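Local coordinates for protein hemin degrading factor (Pseudomonas aeruginosa, PDB 4MF9) that binds heme and degrades it, and probably also traffics heme within the bacterial cell during iron acquisition, at residues A[89-93]-A[273-277]; A[252-256]-A[279-284]; A[75-79]-A[160-166]; A[123-129]-A[141-147]. The contacts are given in a common frame with arbitrary orientation. Residues are numbered along the deposited sequence.

Contact 1: residues A[89-93]-A[273-277]; sequences VHERK and QIHTG
Two extended strands, 89-93 and 273-277, cross without sharing backbone hydrogen bonds: their axes approach to 7.8 Å at an angle of 60°, and the register sets His-90 CA over Gln-273 CA (7.1 Å) and Arg-92 CA over His-275 CA (7.2 Å). All four of these residues direct CA-to-CB toward the partner strand, with chi1 in the t well, so their long side chains span the gap. Gln-273 NE2 donates to His-90 ND1 at 3.0 Å (141°). Since ND1 is thereby an acceptor, the proton of the His-90 ring belongs on NE2, which donates to Val-264 O. Gln-273 OE1 pairs with Thr-83 OG1, and NE2 also reaches Ala-81 O. The strands belong to different antiparallel sheets of the HemS-type fold, and side chains alone span the gap, so the contact is where the faces of the two sheets meet. Its second pair repeats the logic: Arg-92 NE donates to His-275 ND1 at 3.0 Å (144°), meeting the imidazole at its edge, while Arg-92 NH1 forms a salt bridge with Asp-114. His-275 NE2 then carries the proton and makes a weak bond to Gly-277 O, 3.4 Å away. The other face of strand 273-277 is turned to the heme side: Ile-274, pointing away from 89-93, has its side chain about 4 Å from that of the heme-binding Arg-118 and about 5 Å from the heme.

Contact 2: residues A[252-256]-A[279-284]; sequences FEAAA and VCNLKW
Helix 247-258 packs here against the loop leading into edge strand 282-285 of an antiparallel sheet. The short axes of helix 252-256 and strand 282-284 run at 150° and come no closer than 10.0 Å, while the loop approaches more tightly, with Ala-256 CA and Cys-280 CA 4.9 Å apart. Leu-282 and Val-279 are the two protrusions. The CA-to-CB bond of Leu-282 points toward the helix, and with chi1 m its CD2 settles on the surface of the turn, 3.6 Å from Phe-252 O and 3.8 Å from Glu-253 CA. Val-279 (chi1 m) fills a second hollow: its CG2 meets the edge of the Phe-252 ring at CD1, 4.3 Å away, and lies 4.5 Å from Ala-256 CB. Phe-252 also touches Leu-298 of the same sheet and Val-264 of the other. Farther along, the Glu-253 side chain turns back, bringing OE2 to 3.7 Å from the indole edge of Trp-284 at NE1. Ala-254 and Ala-255 touch Leu-353 of helix 348-355. No direct hydrogen bond joins the segments; two waters bridge them. Water 1 accepts from Val-279 N at 3.0 Å and lies 2.9 Å from Ala-255 O. Water 2 donates to Ala-256 O at 2.8 Å and to Val-279 O at 3.1 Å, the same carbonyl oxygen that Ala-256 CA approaches to 3.5 Å in a CA-H...O contact with a 161° angle at hydrogen.

Contact 3: residues A[75-79]-A[160-166]; sequences ELGPI and ASDVRAW
Segment 75-79 leaves a 3-10 turn (Glu-75, Leu-76), bends at Gly-77 (phi/psi 70/-157) and enters a strand; segment 160-166 passes alongside as an irregular connection. The closest CA pairs, Leu-76 with Asp-162 and Gly-77 with Ser-161, are each 4.9 Å apart. Ala-160 starts the contact: its O lies 3.3 Å from Pro-78 CD, and its CB 4.2 Å from Pro-78 CB. Ser-161 follows with chi1 m, which lets OG donate to Pro-78 O at 2.7 Å; the same OG also accepts from Ala-158 N. Asp-162 N donates to Leu-76 O at 2.8 Å and 162°, an almost straight bond that ties the backbones together. Asp-162 is also the centre of an inverse gamma turn, and its OD1, less surely placed, accepts from Arg-164 N in an Asx turn, just before the helically turned residues 163-165. At Ala-165 the methyl group is directed at the other segment: CB is 3.3 Å from Glu-75 O and 3.8 Å from Leu-76 CD2. Ala-165 O accepts from water 3 (2.8 Å), which also donates to Glu-75 OE1 (2.9 Å); that carboxylate has a salt bridge to Arg-172. Trp-166 turns its CA-to-CB bond away, but its N is 4.0 Å from Leu-76 CD2. The contact thus joins the entry of strand 78-84 to the connection between strand 151-157 and helix 166-173, where Leu-76 and Trp-166 both pack on Leu-157 and Trp-166 also makes a cation-pi contact with Arg-140.

Contact 4: residues A[123-129]-A[141-147]; sequences GWNAVFA and SIQVFDQ
Val-144, Phe-145 and Phe-128 organise this pairing of antiparallel strands, whose axes approach to 4.5 Å at 148°. Val-144 (chi1 t) faces Val-127 in a non-hydrogen-bonded pair (CA-CA 4.3 Å); its CG2 is 4.0 Å from Val-127 CG2, and its CG1 reaches 3.5 Å from Trp-124 CE3. Along the same face, Ala-129 CB meets Ile-142 CD1 at 3.6 Å. Phe-145 and Phe-128 occupy the reverse face with Ala-126 and Gln-143, both phenylalanines with chi1 m. Phe-128 CD1 and Phe-145 CD2 come within 4.0 Å, and both side chains touch Val-51 of helix 47-52. Backbone bonds set the register: Phe-145 N donates to Ala-126 O (2.8 Å), Gln-143 N to Phe-128 O (2.8 Å) and Phe-128 N to Gln-143 O (3.0 Å). Phe-145 O accepts twice, from Ala-126 N at 3.1 Å and Asn-125 N at 2.8 Å. Asn-125 is the extra residue of the bulge, its psi of -54° departing from extended geometry. Beyond it, Trp-124 NE1 bonds to His-270 O. Two residues facing one across antiparallel strands define a classic beta bulge, here in the hairpin formed by strands 124-133 and 138-146.

All four contacts reach one antiparallel sheet, in which strand 88-93 of the N-terminal half pairs with strand 296-301 of the C-terminal half. Contact 1 lies near the middle of the molecule, 9 Å from its centre, and packs that sheet on the second one. Contact 3 touches contact 1 through Lys-93 CB and Ile-79 O, 3.7 Å apart, and touches contact 4 through Trp-166 CH2 and Ala-129 CB at 3.8 Å. Contacts 2 and 4 lie on opposite sides of the chain's centre, 32 Å apart between centres. The Ile-274 side chain of contact 1 is about 5 Å from the heme and the Trp-124 side chain of contact 4 about 11 Å, whereas contacts 2 and 3 lie away from the heme-binding residues.

Contact 1: residues A[89-93]-A[273-277]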
loop_
_atom_site.group_PDB
_atom_site.type_symbol
_atom_site.label_atom_id
_atom_site.label_comp_id
_atom_site.label_asym_id
_atom_site.label_seq_id
_atom_site.Cartn_x
_atom_site.Cartn_y
_atom_site.Cartn_z
ATOM N N VAL A 89 2.938 1.459 6.766
ATOM C CA VAL A 89 1.596 2.002 6.643
ATOM C C VAL A 89 1.628 3.398 6.039
ATOM O O VAL A 89 2.340 4.280 6.524
ATOM C CB VAL A 89 0.923 2.124 8.022
ATOM C CG1 VAL A 89 -0.457 2.723 7.869
ATOM C CG2 VAL A 89 0.873 0.767 8.712
ATOM N N HIS A 90 0.824 3.590 4.998
ATOM C CA HIS A 90 0.726 4.850 4.275
ATOM C C HIS A 90 -0.674 5.459 4.525
ATOM O O HIS A 90 -1.694 4.843 4.185
ATOM C CB HIS A 90 0.926 4.523 2.791
ATOM C CG HIS A 90 1.304 5.687 1.926
ATOM N ND1 HIS A 90 0.460 6.749 1.685
ATOM C CD2 HIS A 90 2.403 5.900 1.165
ATOM C CE1 HIS A 90 1.037 7.587 0.840
ATOM N NE2 HIS A 90 2.220 7.098 0.515
ATOM N N GLU A 91 -0.756 6.630 5.112
ATOM C CA GLU A 91 -2.009 7.332 5.317
ATOM C C GLU A 91 -2.026 8.665 4.637
ATOM O O GLU A 91 -1.311 9.551 5.011
ATOM C CB GLU A 91 -2.359 7.516 6.811
ATOM C CG GLU A 91 -2.496 6.254 7.579
ATOM C CD GLU A 91 -2.778 6.391 9.074
ATOM O OE1 GLU A 91 -3.077 7.415 9.589
ATOM O OE2 GLU A 91 -2.740 5.384 9.678
ATOM N N ARG A 92 -2.906 8.849 3.675
ATOM C CA ARG A 92 -2.958 10.080 2.920
ATOM C C ARG A 92 -4.333 10.700 2.976
ATOM O O ARG A 92 -5.295 10.021 2.864
ATOM C CB ARG A 92 -2.570 9.855 1.485
ATOM C CG ARG A 92 -2.113 11.051 0.703
ATOM C CD ARG A 92 -1.084 11.867 1.436
ATOM N NE ARG A 92 -0.443 12.876 0.594
ATOM C CZ ARG A 92 -0.923 14.063 0.333
ATOM N NH1 ARG A 92 -2.093 14.448 0.787
ATOM N NH2 ARG A 92 -0.241 14.865 -0.444
ATOM N N LYS A 93 -4.405 12.001 3.118
ATOM C CA LYS A 93 -5.671 12.702 3.210
ATOM C C LYS A 93 -5.999 13.507 1.976
ATOM O O LYS A 93 -5.114 14.070 1.379
ATOM C CB LYS A 93 -5.705 13.604 4.417
ATOM C CG LYS A 93 -5.644 12.910 5.727
ATOM C CD LYS A 93 -5.773 13.926 6.813
ATOM C CE LYS A 93 -5.149 13.446 8.080
ATOM N NZ LYS A 93 -5.290 14.488 9.123
ATOM N N GLN A 273 -0.401 2.843 -2.988
ATOM C CA GLN A 273 -0.750 4.204 -2.598
ATOM C C GLN A 273 0.514 5.070 -2.629
ATOM O O GLN A 273 1.583 4.636 -2.210
ATOM C CB GLN A 273 -1.352 4.202 -1.190
ATOM C CG GLN A 273 -1.812 5.557 -0.680
ATOM C CD GLN A 273 -2.760 5.438 0.525
ATOM O OE1 GLN A 273 -3.735 4.675 0.502
ATOM N NE2 GLN A 273 -2.471 6.190 1.575
ATOM N N ILE A 274 0.375 6.296 -3.122
ATOM C CA ILE A 274 1.528 7.140 -3.424
ATOM C C ILE A 274 1.353 8.507 -2.773
ATOM O O ILE A 274 0.255 9.071 -2.777
ATOM C CB ILE A 274 1.670 7.332 -4.964
ATOM C CG1 ILE A 274 1.642 5.986 -5.684
ATOM C CG2 ILE A 274 2.957 8.057 -5.310
ATOM C CD1 ILE A 274 1.240 6.074 -7.163
ATOM N N HIS A 275 2.428 9.021 -2.187
ATOM C CA HIS A 275 2.472 10.403 -1.736
ATOM C C HIS A 275 3.454 11.152 -2.615
ATOM O O HIS A 275 4.567 10.683 -2.815
ATOM C CB HIS A 275 2.961 10.490 -0.303
ATOM C CG HIS A 275 3.441 11.859 0.086
ATOM N ND1 HIS A 275 2.579 12.905 0.337
ATOM C CD2 HIS A 275 4.692 12.352 0.255
ATOM C CE1 HIS A 275 3.277 13.981 0.658
ATOM N NE2 HIS A 275 4.564 13.676 0.607
ATOM N N THR A 276 3.040 12.303 -3.139
ATOM C CA THR A 276 3.946 13.181 -3.872
ATOM C C THR A 276 4.079 14.494 -3.113
ATOM O O THR A 276 3.081 15.104 -2.737
ATOM C CB THR A 276 3.442 13.460 -5.295
ATOM O OG1 THR A 276 3.300 12.222 -6.007
ATOM C CG2 THR A 276 4.416 14.352 -6.042
ATOM N N GLY A 277 5.312 14.915 -2.865
ATOM C CA GLY A 277 5.551 16.171 -2.182
ATOM C C GLY A 277 6.631 16.041 -1.137
ATOM O O GLY A 277 7.227 14.978 -0.971
#

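Contact 2: residues A[252-256]-A[279-284]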
loop_
_atom_site.group_PDB
_atom_site.type_symbol
_atom_site.label_atom_id
_atom_site.label_comp_id
_atom_site.label_asym_id
_atom_site.label_seq_id
_atom_site.Cartn_x
_atom_site.Cartn_y
_atom_site.Cartn_z
ATOM N N PHE A 252 15.179 10.171 4.400
ATOM C CA PHE A 252 13.986 10.921 4.787
ATOM C C PHE A 252 14.398 12.171 5.563
ATOM O O PHE A 252 13.949 13.283 5.253
ATOM C CB PHE A 252 13.067 10.063 5.664
ATOM C CG PHE A 252 12.086 9.207 4.888
ATOM C CD1 PHE A 252 11.026 9.787 4.199
ATOM C CD2 PHE A 252 12.204 7.821 4.889
ATOM C CE1 PHE A 252 10.111 8.988 3.494
ATOM C CE2 PHE A 252 11.300 7.024 4.191
ATOM C CZ PHE A 252 10.250 7.612 3.499
ATOM N N GLU A 253 15.290 11.992 6.522
ATOM C CA GLU A 253 15.761 13.062 7.381
ATOM C C GLU A 253 16.433 14.149 6.568
ATOM O O GLU A 253 16.176 15.309 6.714
ATOM C CB GLU A 253 16.719 12.476 8.392
ATOM C CG GLU A 253 16.034 12.043 9.647
ATOM C CD GLU A 253 16.814 11.104 10.507
ATOM O OE1 GLU A 253 17.812 10.562 10.073
ATOM O OE2 GLU A 253 16.394 10.878 11.638
ATOM N N ALA A 254 17.244 13.737 5.608
ATOM C CA ALA A 254 17.937 14.680 4.738
ATOM C C ALA A 254 16.948 15.395 3.820
ATOM O O ALA A 254 17.070 16.594 3.589
ATOM C CB ALA A 254 19.005 13.966 3.926
ATOM N N ALA A 255 15.971 14.657 3.292
ATOM C CA ALA A 255 14.935 15.249 2.442
ATOM C C ALA A 255 14.062 16.213 3.246
ATOM O O ALA A 255 13.581 17.228 2.730
ATOM C CB ALA A 255 14.070 14.154 1.805
ATOM N N ALA A 256 13.833 15.875 4.507
ATOM C CA ALA A 256 13.071 16.758 5.368
ATOM C C ALA A 256 13.849 18.057 5.515
ATOM O O ALA A 256 13.280 19.148 5.439
ATOM C CB ALA A 256 12.851 16.120 6.708
ATOM N N VAL A 279 8.381 15.948 2.711
ATOM C CA VAL A 279 8.075 15.495 4.030
ATOM C C VAL A 279 8.707 16.493 4.976
ATOM O O VAL A 279 9.665 17.106 4.620
ATOM C CB VAL A 279 8.527 14.079 4.263
ATOM C CG1 VAL A 279 7.741 13.164 3.329
ATOM C CG2 VAL A 279 10.000 13.933 4.028
ATOM N N CYS A 280 8.084 16.773 6.100
ATOM C CA CYS A 280 8.597 17.820 6.990
ATOM C C CYS A 280 8.837 17.301 8.385
ATOM O O CYS A 280 9.947 17.374 8.896
ATOM C CB CYS A 280 7.636 19.012 7.070
ATOM S SG CYS A 280 7.270 19.807 5.489
ATOM N N ASN A 281 7.819 16.716 8.978
ATOM C CA ASN A 281 7.894 16.376 10.362
ATOM C C ASN A 281 8.112 14.939 10.540
ATOM O O ASN A 281 7.299 14.195 10.134
ATOM C CB ASN A 281 6.577 16.812 11.028
ATOM C CG ASN A 281 6.773 17.160 12.437
ATOM O OD1 ASN A 281 6.756 16.307 13.297
ATOM N ND2 ASN A 281 6.996 18.425 12.689
ATOM N N LEU A 282 9.206 14.547 11.172
ATOM C CA LEU A 282 9.629 13.194 11.240
ATOM C C LEU A 282 9.895 12.771 12.677
ATOM O O LEU A 282 10.376 13.545 13.432
ATOM C CB LEU A 282 10.912 13.009 10.428
ATOM C CG LEU A 282 10.924 13.001 8.899
ATOM C CD1 LEU A 282 9.687 13.559 8.300
ATOM C CD2 LEU A 282 12.163 13.664 8.309
ATOM N N LYS A 283 9.617 11.536 13.016
ATOM C CA LYS A 283 9.867 11.068 14.355
ATOM C C LYS A 283 10.071 9.572 14.539
ATOM O O LYS A 283 9.332 8.777 13.999
ATOM C CB LYS A 283 8.711 11.547 15.227
ATOM C CG LYS A 283 8.674 10.955 16.600
ATOM C CD LYS A 283 9.489 11.763 17.559
ATOM C CE LYS A 283 8.727 12.986 17.978
ATOM N NZ LYS A 283 7.988 12.955 19.242
ATOM N N TRP A 284 11.014 9.217 15.367
ATOM C CA TRP A 284 11.211 7.878 15.806
ATOM C C TRP A 284 10.338 7.531 17.030
ATOM O O TRP A 284 10.191 8.302 17.914
ATOM C CB TRP A 284 12.646 7.685 16.212
ATOM C CG TRP A 284 13.624 7.553 15.095
ATOM C CD1 TRP A 284 14.378 8.529 14.564
ATOM C CD2 TRP A 284 13.895 6.391 14.373
ATOM N NE1 TRP A 284 15.134 8.032 13.557
ATOM C CE2 TRP A 284 14.869 6.700 13.438
ATOM C CE3 TRP A 284 13.426 5.086 14.442
ATOM C CZ2 TRP A 284 15.352 5.751 12.534
ATOM C CZ3 TRP A 284 13.917 4.158 13.557
ATOM C CH2 TRP A 284 14.863 4.489 12.625
HETATM O O HOH W 1 10.977 16.976 1.550
HETATM O O HOH W 2 10.875 19.940 4.313
#

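Contact 3: residues A[75-79]-A[160-166]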
loop_
_atom_site.group_PDB
_atom_site.type_symbol
_atom_site.label_atom_id
_atom_site.label_comp_id
_atom_site.label_asym_id
_atom_site.label_seq_id
_atom_site.Cartn_x
_atom_site.Cartn_y
_atom_site.Cartn_z
ATOM N N GLU A 75 -18.091 11.129 -3.128
ATOM C CA GLU A 75 -19.232 11.791 -2.544
ATOM C C GLU A 75 -18.930 12.216 -1.101
ATOM O O GLU A 75 -19.545 13.045 -0.567
ATOM C CB GLU A 75 -20.465 10.888 -2.664
ATOM C CG GLU A 75 -21.026 10.744 -4.086
ATOM C CD GLU A 75 -21.928 9.519 -4.342
ATOM O OE1 GLU A 75 -22.318 8.818 -3.419
ATOM O OE2 GLU A 75 -22.239 9.244 -5.514
ATOM N N LEU A 76 -17.947 11.571 -0.508
ATOM C CA LEU A 76 -17.651 11.735 0.910
ATOM C C LEU A 76 -16.768 12.934 1.238
ATOM O O LEU A 76 -16.524 13.212 2.410
ATOM C CB LEU A 76 -17.002 10.463 1.455
ATOM C CG LEU A 76 -17.860 9.211 1.284
ATOM C CD1 LEU A 76 -17.065 7.961 1.604
ATOM C CD2 LEU A 76 -19.102 9.289 2.160
ATOM N N GLY A 77 -16.289 13.645 0.221
ATOM C CA GLY A 77 -15.379 14.755 0.457
ATOM C C GLY A 77 -14.022 14.275 0.931
ATOM O O GLY A 77 -13.644 13.136 0.667
ATOM N N PRO A 78 -13.276 15.142 1.622
ATOM C CA PRO A 78 -11.949 14.760 2.113
ATOM C C PRO A 78 -12.014 13.566 3.054
ATOM O O PRO A 78 -12.742 13.596 4.052
ATOM C CB PRO A 78 -11.483 16.008 2.877
ATOM C CG PRO A 78 -12.215 17.129 2.223
ATOM C CD PRO A 78 -13.566 16.566 1.868
ATOM N N ILE A 79 -11.251 12.530 2.728
ATOM C CA ILE A 79 -11.152 11.349 3.567
ATOM C C ILE A 79 -9.702 11.076 3.919
ATOM O O ILE A 79 -8.796 11.846 3.562
ATOM C CB ILE A 79 -11.722 10.109 2.847
ATOM C CG1 ILE A 79 -11.316 10.100 1.370
ATOM C CG2 ILE A 79 -13.246 10.067 2.975
ATOM C CD1 ILE A 79 -9.963 9.412 1.080
ATOM N N ALA A 160 -13.531 16.382 8.136
ATOM C CA ALA A 160 -13.952 17.220 7.015
ATOM C C ALA A 160 -14.751 16.471 5.947
ATOM O O ALA A 160 -15.000 17.008 4.862
ATOM C CB ALA A 160 -12.744 17.898 6.387
ATOM N N SER A 161 -15.138 15.231 6.239
ATOM C CA SER A 161 -15.938 14.446 5.298
ATOM C C SER A 161 -17.389 14.911 5.278
ATOM O O SER A 161 -17.887 15.430 6.273
ATOM C CB SER A 161 -15.890 12.960 5.656
ATOM O OG SER A 161 -14.561 12.476 5.711
ATOM N N ASP A 162 -18.080 14.655 4.180
ATOM C CA ASP A 162 -19.496 14.986 4.096
ATOM C C ASP A 162 -20.321 13.868 4.707
ATOM O O ASP A 162 -20.783 12.977 4.072
ATOM C CB ASP A 162 -19.952 15.259 2.672
ATOM C CG ASP A 162 -21.437 15.546 2.585
ATOM O OD1 ASP A 162 -22.035 15.782 3.612
ATOM O OD2 ASP A 162 -21.997 15.512 1.515
ATOM N N VAL A 163 -20.568 13.951 5.992
ATOM C CA VAL A 163 -21.187 12.863 6.702
ATOM C C VAL A 163 -22.534 12.489 6.122
ATOM O O VAL A 163 -22.930 11.393 6.206
ATOM C CB VAL A 163 -21.241 13.137 8.215
ATOM C CG1 VAL A 163 -21.622 11.906 8.987
ATOM C CG2 VAL A 163 -19.899 13.661 8.694
ATOM N N ARG A 164 -23.216 13.419 5.528
ATOM C CA ARG A 164 -24.504 13.114 4.989
ATOM C C ARG A 164 -24.495 12.257 3.703
ATOM O O ARG A 164 -25.505 11.825 3.266
ATOM C CB ARG A 164 -25.368 14.357 4.875
ATOM C CG ARG A 164 -24.805 15.380 3.974
ATOM C CD ARG A 164 -24.213 16.539 4.776
ATOM N NE ARG A 164 -25.251 17.324 5.393
ATOM C CZ ARG A 164 -25.743 18.451 4.910
ATOM N NH1 ARG A 164 -25.274 18.989 3.785
ATOM N NH2 ARG A 164 -26.724 19.043 5.567
ATOM N N ALA A 165 -23.333 12.030 3.133
ATOM C CA ALA A 165 -23.227 11.180 1.959
ATOM C C ALA A 165 -23.189 9.724 2.398
ATOM O O ALA A 165 -23.508 8.825 1.622
ATOM C CB ALA A 165 -21.976 11.543 1.157
ATOM N N TRP A 166 -22.814 9.504 3.659
ATOM C CA TRP A 166 -22.595 8.157 4.197
ATOM C C TRP A 166 -23.771 7.179 4.036
ATOM O O TRP A 166 -23.657 6.172 3.345
ATOM C CB TRP A 166 -22.173 8.239 5.667
ATOM C CG TRP A 166 -21.966 6.896 6.308
ATOM C CD1 TRP A 166 -22.801 6.269 7.196
ATOM C CD2 TRP A 166 -20.854 6.013 6.113
ATOM N NE1 TRP A 166 -22.271 5.055 7.565
ATOM C CE2 TRP A 166 -21.081 4.870 6.907
ATOM C CE3 TRP A 166 -19.690 6.076 5.336
ATOM C CZ2 TRP A 166 -20.180 3.800 6.958
ATOM C CZ3 TRP A 166 -18.793 5.016 5.389
ATOM C CH2 TRP A 166 -19.047 3.893 6.193
HETATM O O HOH W 3 -23.925 9.355 -1.115
#

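Contact 4: residues A[123-129]-A[141-147]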
loop_
_atom_site.group_PDB
_atom_site.type_symbol
_atom_site.label_atom_id
_atom_site.label_comp_id
_atom_site.label_asym_id
_atom_site.label_seq_id
_atom_site.Cartn_x
_atom_site.Cartn_y
_atom_site.Cartn_z
ATOM N N GLY A 123 -7.998 -9.269 -7.203
ATOM C CA GLY A 123 -7.946 -9.984 -5.936
ATOM C C GLY A 123 -8.836 -9.382 -4.849
ATOM O O GLY A 123 -8.911 -9.893 -3.727
ATOM N N TRP A 124 -9.513 -8.284 -5.164
ATOM C CA TRP A 124 -10.397 -7.660 -4.181
ATOM C C TRP A 124 -11.621 -8.549 -3.979
ATOM O O TRP A 124 -12.312 -8.877 -4.938
ATOM C CB TRP A 124 -10.841 -6.283 -4.657
ATOM C CG TRP A 124 -9.754 -5.251 -4.662
ATOM C CD1 TRP A 124 -8.418 -5.458 -4.887
ATOM C CD2 TRP A 124 -9.909 -3.846 -4.411
ATOM N NE1 TRP A 124 -7.737 -4.260 -4.807
ATOM C CE2 TRP A 124 -8.628 -3.259 -4.512
ATOM C CE3 TRP A 124 -11.009 -3.027 -4.129
ATOM C CZ2 TRP A 124 -8.418 -1.895 -4.337
ATOM C CZ3 TRP A 124 -10.795 -1.667 -3.948
ATOM C CH2 TRP A 124 -9.507 -1.115 -4.057
ATOM N N ASN A 125 -11.892 -8.947 -2.742
ATOM C CA ASN A 125 -12.918 -9.956 -2.513
ATOM C C ASN A 125 -14.174 -9.461 -1.801
ATOM O O ASN A 125 -15.297 -9.650 -2.282
ATOM C CB ASN A 125 -12.339 -11.136 -1.744
ATOM C CG ASN A 125 -13.349 -12.247 -1.557
ATOM O OD1 ASN A 125 -13.969 -12.696 -2.519
ATOM N ND2 ASN A 125 -13.539 -12.678 -0.323
ATOM N N ALA A 126 -13.982 -8.850 -0.641
ATOM C CA ALA A 126 -15.113 -8.403 0.152
ATOM C C ALA A 126 -14.879 -6.977 0.623
ATOM O O ALA A 126 -13.726 -6.549 0.810
ATOM C CB ALA A 126 -15.330 -9.326 1.326
ATOM N N VAL A 127 -15.976 -6.249 0.809
ATOM C CA VAL A 127 -15.918 -4.848 1.215
ATOM C C VAL A 127 -17.028 -4.555 2.227
ATOM O O VAL A 127 -18.186 -4.956 2.031
ATOM C CB VAL A 127 -16.026 -3.918 -0.010
ATOM C CG1 VAL A 127 -17.160 -4.365 -0.927
ATOM C CG2 VAL A 127 -16.218 -2.483 0.423
ATOM N N PHE A 128 -16.669 -3.880 3.317
ATOM C CA PHE A 128 -17.617 -3.574 4.388
ATOM C C PHE A 128 -17.631 -2.089 4.708
ATOM O O PHE A 128 -16.611 -1.404 4.599
ATOM C CB PHE A 128 -17.258 -4.355 5.660
ATOM C CG PHE A 128 -17.264 -5.847 5.471
ATOM C CD1 PHE A 128 -16.137 -6.503 4.981
ATOM C CD2 PHE A 128 -18.394 -6.594 5.780
ATOM C CE1 PHE A 128 -16.146 -7.878 4.798
ATOM C CE2 PHE A 128 -18.408 -7.967 5.606
ATOM C CZ PHE A 128 -17.280 -8.611 5.112
ATOM N N ALA A 129 -18.797 -1.590 5.099
ATOM C CA ALA A 129 -18.905 -0.233 5.599
ATOM C C ALA A 129 -19.100 -0.363 7.092
ATOM O O ALA A 129 -20.073 -0.986 7.541
ATOM C CB ALA A 129 -20.098 0.475 4.968
ATOM N N SER A 141 -15.859 3.892 8.195
ATOM C CA SER A 141 -14.842 3.484 7.250
ATOM C C SER A 141 -15.350 2.495 6.232
ATOM O O SER A 141 -16.248 1.764 6.537
ATOM C CB SER A 141 -13.624 2.913 7.938
ATOM O OG SER A 141 -13.839 1.748 8.600
ATOM N N ILE A 142 -14.749 2.506 5.050
ATOM C CA ILE A 142 -14.953 1.457 4.037
ATOM C C ILE A 142 -13.720 0.569 4.028
ATOM O O ILE A 142 -12.668 1.068 3.933
ATOM C CB ILE A 142 -15.185 2.063 2.645
ATOM C CG1 ILE A 142 -16.398 3.007 2.648
ATOM C CG2 ILE A 142 -15.278 1.000 1.604
ATOM C CD1 ILE A 142 -17.644 2.326 3.054
ATOM N N GLN A 143 -13.875 -0.722 4.227
ATOM C CA GLN A 143 -12.720 -1.574 4.328
ATOM C C GLN A 143 -12.778 -2.761 3.359
ATOM O O GLN A 143 -13.726 -3.470 3.342
ATOM C CB GLN A 143 -12.447 -2.054 5.756
ATOM C CG GLN A 143 -12.474 -0.969 6.821
ATOM C CD GLN A 143 -11.906 -1.370 8.190
ATOM O OE1 GLN A 143 -11.508 -2.453 8.415
ATOM N NE2 GLN A 143 -11.854 -0.432 9.056
ATOM N N VAL A 144 -11.719 -2.954 2.599
ATOM C CA VAL A 144 -11.684 -3.969 1.551
ATOM C C VAL A 144 -10.711 -5.083 1.917
ATOM O O VAL A 144 -9.608 -4.811 2.415
ATOM C CB VAL A 144 -11.264 -3.341 0.188
ATOM C CG1 VAL A 144 -11.169 -4.420 -0.892
ATOM C CG2 VAL A 144 -12.265 -2.269 -0.228
ATOM N N PHE A 145 -11.102 -6.327 1.633
ATOM C CA PHE A 145 -10.279 -7.499 1.941
ATOM C C PHE A 145 -10.092 -8.437 0.746
ATOM O O PHE A 145 -10.961 -8.517 -0.132
ATOM C CB PHE A 145 -10.875 -8.241 3.145
ATOM C CG PHE A 145 -10.979 -7.376 4.366
ATOM C CD1 PHE A 145 -9.908 -7.266 5.246
ATOM C CD2 PHE A 145 -12.130 -6.631 4.609
ATOM C CE1 PHE A 145 -9.984 -6.447 6.362
ATOM C CE2 PHE A 145 -12.208 -5.801 5.731
ATOM C CZ PHE A 145 -11.132 -5.713 6.602
ATOM N N ASP A 146 -8.947 -9.127 0.707
ATOM C CA ASP A 146 -8.600 -9.979 -0.438
ATOM C C ASP A 146 -9.102 -11.423 -0.294
ATOM O O ASP A 146 -9.798 -11.744 0.665
ATOM C CB ASP A 146 -7.087 -9.923 -0.770
ATOM C CG ASP A 146 -6.198 -10.528 0.312
ATOM O OD1 ASP A 146 -6.662 -11.359 1.113
ATOM O OD2 ASP A 146 -4.993 -10.175 0.350
ATOM N N GLN A 147 -8.699 -12.296 -1.197
ATOM C CA GLN A 147 -9.162 -13.642 -1.193
ATOM C C GLN A 147 -8.809 -14.405 0.062
ATOM O O GLN A 147 -9.412 -15.414 0.349
ATOM C CB GLN A 147 -8.643 -14.363 -2.391
ATOM C CG GLN A 147 -9.743 -14.892 -3.211
ATOM C CD GLN A 147 -10.527 -13.815 -3.756
ATOM O OE1 GLN A 147 -11.708 -13.851 -3.694
ATOM N NE2 GLN A 147 -9.874 -12.837 -4.288
#